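Local coordinates for reticulocyte binding protein (Streptococcus agalactiae COH1, PDB 3FAW), which is a cell-wall-anchored pullulanase that probably hydrolyses the alpha-1,6 glucosidic branch links of pullulan and related glucans, at residues Ser154-Lys165 with Thr199-Gly210. Sequence-based numbering, arbitrary orientation. Where two conformers were deposited one is given.
With CA (calcium ion), chain B.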
loop_
_atom_site.group_PDB
_atom_site.type_symbol
_atom_site.label_atom_id
_atom_site.label_comp_id
_atom_site.label_asym_id
_atom_site.label_seq_id
_atom_site.Cartn_x
_atom_site.Cartn_y
_atom_site.Cartn_z
ATOM N N SER A 154 11.409 -21.019 20.835
ATOM C CA SER A 154 11.658 -22.446 20.598
ATOM C C SER A 154 13.124 -22.770 20.285
ATOM O O SER A 154 13.471 -23.936 20.080
ATOM C CB SER A 154 10.765 -22.969 19.467
ATOM O OG SER A 154 11.135 -22.412 18.215
ATOM N N ALA A 155 13.982 -21.749 20.253
ATOM C CA ALA A 155 15.415 -21.937 19.944
ATOM C C ALA A 155 16.189 -22.637 21.067
ATOM O O ALA A 155 15.968 -22.352 22.240
ATOM C CB ALA A 155 16.072 -20.586 19.637
ATOM N N ASP A 156 17.094 -23.546 20.696
ATOM C CA ASP A 156 18.052 -24.137 21.641
ATOM C C ASP A 156 19.182 -23.153 21.948
ATOM O O ASP A 156 19.664 -23.074 23.083
ATOM C CB ASP A 156 18.679 -25.416 21.070
ATOM C CG ASP A 156 17.682 -26.543 20.905
ATOM O OD1 ASP A 156 16.623 -26.516 21.560
ATOM O OD2 ASP A 156 17.976 -27.472 20.124
ATOM N N SER A 157 19.608 -22.421 20.924
ATOM C CA SER A 157 20.657 -21.419 21.073
ATOM C C SER A 157 20.551 -20.372 19.973
ATOM O O SER A 157 20.066 -20.659 18.876
ATOM C CB SER A 157 22.031 -22.086 21.022
ATOM O OG SER A 157 22.264 -22.664 19.746
ATOM N N VAL A 158 21.000 -19.161 20.281
ATOM C CA VAL A 158 21.040 -18.071 19.315
ATOM C C VAL A 158 22.418 -17.416 19.400
ATOM O O VAL A 158 22.889 -17.085 20.491
ATOM C CB VAL A 158 19.917 -17.038 19.567
ATOM C CG1 VAL A 158 20.031 -15.862 18.606
ATOM C CG2 VAL A 158 18.544 -17.700 19.423
ATOM N N THR A 159 23.062 -17.268 18.244
ATOM C CA THR A 159 24.392 -16.674 18.145
ATOM C C THR A 159 24.369 -15.529 17.140
ATOM O O THR A 159 23.818 -15.676 16.052
ATOM C CB THR A 159 25.419 -17.723 17.673
ATOM O OG1 THR A 159 25.418 -18.836 18.579
ATOM C CG2 THR A 159 26.817 -17.126 17.596
ATOM N N MET A 160 24.959 -14.393 17.509
ATOM C CA MET A 160 25.115 -13.275 16.585
ATOM C C MET A 160 26.436 -13.409 15.828
ATOM O O MET A 160 27.478 -13.676 16.424
ATOM C CB MET A 160 25.080 -11.936 17.325
ATOM C CG MET A 160 24.998 -10.727 16.397
ATOM S SD MET A 160 25.306 -9.147 17.210
ATOM C CE MET A 160 23.731 -8.836 18.016
ATOM N N ILE A 161 26.375 -13.229 14.513
ATOM C CA ILE A 161 27.561 -13.190 13.670
ATOM C C ILE A 161 27.728 -11.760 13.183
ATOM O O ILE A 161 26.793 -11.187 12.622
ATOM C CB ILE A 161 27.430 -14.115 12.442
ATOM C CG1 ILE A 161 27.044 -15.534 12.865
ATOM C CG2 ILE A 161 28.738 -14.131 11.652
ATOM C CD1 ILE A 161 26.828 -16.468 11.696
ATOM N N ILE A 162 28.915 -11.193 13.392
ATOM C CA ILE A 162 29.168 -9.787 13.081
ATOM C C ILE A 162 30.108 -9.661 11.882
ATOM O O ILE A 162 31.126 -10.354 11.807
ATOM C CB ILE A 162 29.732 -9.036 14.311
ATOM C CG1 ILE A 162 28.763 -9.171 15.493
ATOM C CG2 ILE A 162 29.960 -7.570 13.988
ATOM C CD1 ILE A 162 29.156 -8.384 16.728
ATOM N N TYR A 163 29.749 -8.775 10.949
ATOM C CA TYR A 163 30.469 -8.617 9.685
ATOM C C TYR A 163 31.047 -7.211 9.545
ATOM O O TYR A 163 30.413 -6.232 9.934
ATOM C CB TYR A 163 29.546 -8.902 8.499
ATOM C CG TYR A 163 28.883 -10.267 8.541
ATOM C CD1 TYR A 163 29.452 -11.364 7.893
ATOM C CD2 TYR A 163 27.691 -10.459 9.230
ATOM C CE1 TYR A 163 28.848 -12.610 7.931
ATOM C CE2 TYR A 163 27.078 -11.704 9.274
ATOM C CZ TYR A 163 27.660 -12.775 8.623
ATOM O OH TYR A 163 27.057 -14.011 8.671
ATOM N N ASP A 164 32.248 -7.134 8.968
ATOM C CA ASP A 164 32.963 -5.872 8.769
ATOM C C ASP A 164 32.116 -4.833 8.024
ATOM O O ASP A 164 31.588 -5.099 6.947
ATOM C CB ASP A 164 34.273 -6.129 8.000
ATOM C CG ASP A 164 35.132 -4.878 7.844
ATOM O OD1 ASP A 164 34.713 -3.775 8.266
ATOM O OD2 ASP A 164 36.244 -5.002 7.291
ATOM N N LYS A 165 32.011 -3.646 8.613
ATOM C CA LYS A 165 31.303 -2.517 8.009
ATOM C C LYS A 165 31.805 -2.166 6.601
ATOM O O LYS A 165 31.009 -1.813 5.730
ATOM C CB LYS A 165 31.409 -1.284 8.920
ATOM C CG LYS A 165 32.827 -0.785 9.174
ATOM C CD LYS A 165 32.844 0.397 10.138
ATOM C CE LYS A 165 34.265 0.901 10.363
ATOM N NZ LYS A 165 34.326 2.050 11.318
ATOM N N THR A 199 29.198 1.173 15.053
ATOM C CA THR A 199 28.430 1.905 14.048
ATOM C C THR A 199 28.813 1.430 12.638
ATOM O O THR A 199 29.996 1.359 12.293
ATOM C CB THR A 199 28.646 3.436 14.175
ATOM O OG1 THR A 199 28.397 3.850 15.526
ATOM C CG2 THR A 199 27.715 4.210 13.238
ATOM N N GLY A 200 27.809 1.068 11.845
ATOM C CA GLY A 200 28.030 0.623 10.465
ATOM C C GLY A 200 28.318 -0.864 10.282
ATOM O O GLY A 200 28.255 -1.369 9.164
ATOM N N TYR A 201 28.645 -1.572 11.362
ATOM C CA TYR A 201 28.874 -3.023 11.281
ATOM C C TYR A 201 27.558 -3.762 11.036
ATOM O O TYR A 201 26.477 -3.255 11.360
ATOM C CB TYR A 201 29.560 -3.557 12.545
ATOM C CG TYR A 201 31.064 -3.346 12.579
ATOM C CD1 TYR A 201 31.611 -2.126 12.972
ATOM C CD2 TYR A 201 31.939 -4.371 12.217
ATOM C CE1 TYR A 201 32.995 -1.931 13.004
ATOM C CE2 TYR A 201 33.317 -4.187 12.247
ATOM C CZ TYR A 201 33.838 -2.966 12.642
ATOM O OH TYR A 201 35.205 -2.786 12.677
ATOM N N TYR A 202 27.661 -4.959 10.466
ATOM C CA TYR A 202 26.483 -5.736 10.087
ATOM C C TYR A 202 26.385 -7.028 10.899
ATOM O O TYR A 202 27.388 -7.513 11.416
ATOM C CB TYR A 202 26.517 -6.055 8.594
ATOM C CG TYR A 202 26.734 -4.849 7.710
ATOM C CD1 TYR A 202 27.928 -4.678 7.006
ATOM C CD2 TYR A 202 25.753 -3.874 7.581
ATOM C CE1 TYR A 202 28.124 -3.570 6.183
ATOM C CE2 TYR A 202 25.947 -2.759 6.771
ATOM C CZ TYR A 202 27.128 -2.613 6.075
ATOM O OH TYR A 202 27.308 -1.516 5.264
ATOM N N TYR A 203 25.174 -7.571 11.018
ATOM C CA TYR A 203 24.953 -8.774 11.816
ATOM C C TYR A 203 23.831 -9.679 11.298
ATOM O O TYR A 203 22.847 -9.216 10.713
ATOM C CB TYR A 203 24.704 -8.412 13.294
ATOM C CG TYR A 203 23.418 -7.659 13.565
ATOM C CD1 TYR A 203 22.292 -8.316 14.067
ATOM C CD2 TYR A 203 23.324 -6.290 13.323
ATOM C CE1 TYR A 203 21.111 -7.629 14.318
ATOM C CE2 TYR A 203 22.146 -5.597 13.571
ATOM C CZ TYR A 203 21.044 -6.270 14.069
ATOM O OH TYR A 203 19.881 -5.578 14.311
ATOM N N LEU A 204 24.017 -10.981 11.510
ATOM C CA LEU A 204 22.962 -11.975 11.346
ATOM C C LEU A 204 22.853 -12.760 12.651
ATOM O O LEU A 204 23.761 -12.713 13.483
ATOM C CB LEU A 204 23.274 -12.925 10.187
ATOM C CG LEU A 204 23.196 -12.361 8.763
ATOM C CD1 LEU A 204 23.708 -13.384 7.756
ATOM C CD2 LEU A 204 21.778 -11.929 8.406
ATOM N N TYR A 205 21.738 -13.466 12.832
ATOM C CA TYR A 205 21.571 -14.382 13.962
ATOM C C TYR A 205 21.526 -15.819 13.460
ATOM O O TYR A 205 20.765 -16.129 12.546
ATOM C CB TYR A 205 20.279 -14.084 14.726
ATOM C CG TYR A 205 20.323 -12.831 15.565
ATOM C CD1 TYR A 205 21.188 -12.729 16.652
ATOM C CD2 TYR A 205 19.487 -11.749 15.284
ATOM C CE1 TYR A 205 21.228 -11.580 17.432
ATOM C CE2 TYR A 205 19.518 -10.598 16.062
ATOM C CZ TYR A 205 20.390 -10.523 17.135
ATOM O OH TYR A 205 20.435 -9.384 17.903
ATOM N N GLU A 206 22.335 -16.688 14.060
ATOM C CA GLU A 206 22.273 -18.119 13.777
ATOM C C GLU A 206 21.482 -18.834 14.868
ATOM O O GLU A 206 21.894 -18.862 16.031
ATOM C CB GLU A 206 23.672 -18.729 13.650
ATOM C CG GLU A 206 23.656 -20.148 13.086
ATOM C CD GLU A 206 25.049 -20.698 12.835
ATOM O OE1 GLU A 206 25.841 -20.771 13.797
ATOM O OE2 GLU A 206 25.346 -21.059 11.677
ATOM N N ILE A 207 20.345 -19.406 14.480
ATOM C CA ILE A 207 19.441 -20.070 15.414
ATOM C C ILE A 207 19.580 -21.576 15.269
ATOM O O ILE A 207 19.554 -22.098 14.160
ATOM C CB ILE A 207 17.970 -19.662 15.167
ATOM C CG1 ILE A 207 17.813 -18.143 15.306
ATOM C CG2 ILE A 207 17.035 -20.374 16.149
ATOM C CD1 ILE A 207 16.388 -17.653 15.140
ATOM N N LYS A 208 19.735 -22.265 16.396
ATOM C CA LYS A 208 19.809 -23.720 16.413
ATOM C C LYS A 208 18.568 -24.299 17.083
ATOM O O LYS A 208 18.212 -23.902 18.196
ATOM C CB LYS A 208 21.064 -24.179 17.155
ATOM C CG LYS A 208 21.383 -25.656 17.001
ATOM C CD LYS A 208 22.702 -26.003 17.677
ATOM C CE LYS A 208 23.000 -27.496 17.596
ATOM N NZ LYS A 208 24.345 -27.829 18.147
ATOM N N ARG A 209 17.906 -25.217 16.381
ATOM C CA ARG A 209 16.811 -26.014 16.938
ATOM C C ARG A 209 17.085 -27.478 16.615
ATOM O O ARG A 209 16.796 -27.943 15.512
ATOM C CB ARG A 209 15.464 -25.594 16.345
ATOM C CG ARG A 209 14.946 -24.260 16.845
ATOM C CD ARG A 209 13.599 -23.923 16.222
ATOM N NE ARG A 209 13.715 -23.738 14.777
ATOM C CZ ARG A 209 13.956 -22.581 14.160
ATOM N NH1 ARG A 209 14.100 -21.451 14.841
ATOM N NH2 ARG A 209 14.052 -22.563 12.838
ATOM N N GLY A 210 17.657 -28.196 17.575
ATOM C CA GLY A 210 18.097 -29.569 17.351
ATOM C C GLY A 210 19.298 -29.619 16.422
ATOM O O GLY A 210 20.293 -28.926 16.644
HETATM CA CA CA B . 29.516 -0.283 4.711
HETATM O O HOH W 1 12.887 -20.637 17.632
HETATM O O HOH W 2 23.020 -20.996 17.584
HETATM O O HOH W 3 32.349 2.064 13.436
HETATM O O HOH W 4 28.864 0.133 7.106
HETATM O O HOH W 5 31.309 0.260 3.138
HETATM O O HOH W 6 29.567 -2.182 3.256
HETATM O O HOH W 7 30.453 1.831 5.578
#
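Lys208 O is gripped by two successive backbone N-H groups, Asp156 N at 2.8 Å and, more weakly, Ser157 N. Asp156 and Ser157 thus both face Lys208, a classic beta bulge where strand 157-164 begins to pair with strand 202-209. The two strands run antiparallel inside the beta domain assigned to carbohydrate-binding module 48. Beside the bulge, Asp156 OD2 accepts Gly210 N at 2.7 Å, and the donor lies about 40° out of the carboxylate plane. Regular antiparallel pairing then runs from Ser157 with Lys208 to Tyr163 with Tyr202.

The face with Val158, Met160 and Tyr205 is buried against strands 146-151 and 184-189. Met160 CG is anti to the backbone N (chi1 -170°), and the chain bends only at chi3. Its SD thereby lies obliquely beside the Tyr203 ring, 5.1 Å from the centroid, a Met-aromatic contact. Its CE reaches Tyr205 OH at 3.3 Å. Tyr203 OH is hydrogen-bonded to Asp218 OD2, and its ring stacks with Phe243.

On the other face, the Tyr163 ring lies edge-on to strand 202-209. Leu204 N meets its edge in plane, and Tyr163 OH touches Leu204 CD1.

At the far end, Lys165 CG sits over a face of the Tyr201 ring, 4.2 Å from its centroid, in a CH-pi contact. Beyond CG the lysine chain is extended. Lys165 NZ donates to a water, which in turn donates to Thr199 O. Both segments bind a calcium ion, through Lys165 O and Tyr202 OH. Lys363 O and four waters complete the site, so calcium ties this domain to the loop that carries Lys363. One of those waters also donates to Gly200 O, 2.6 Å from the water oxygen; this carbonyl oxygen lies over the centre of the Tyr202 ring.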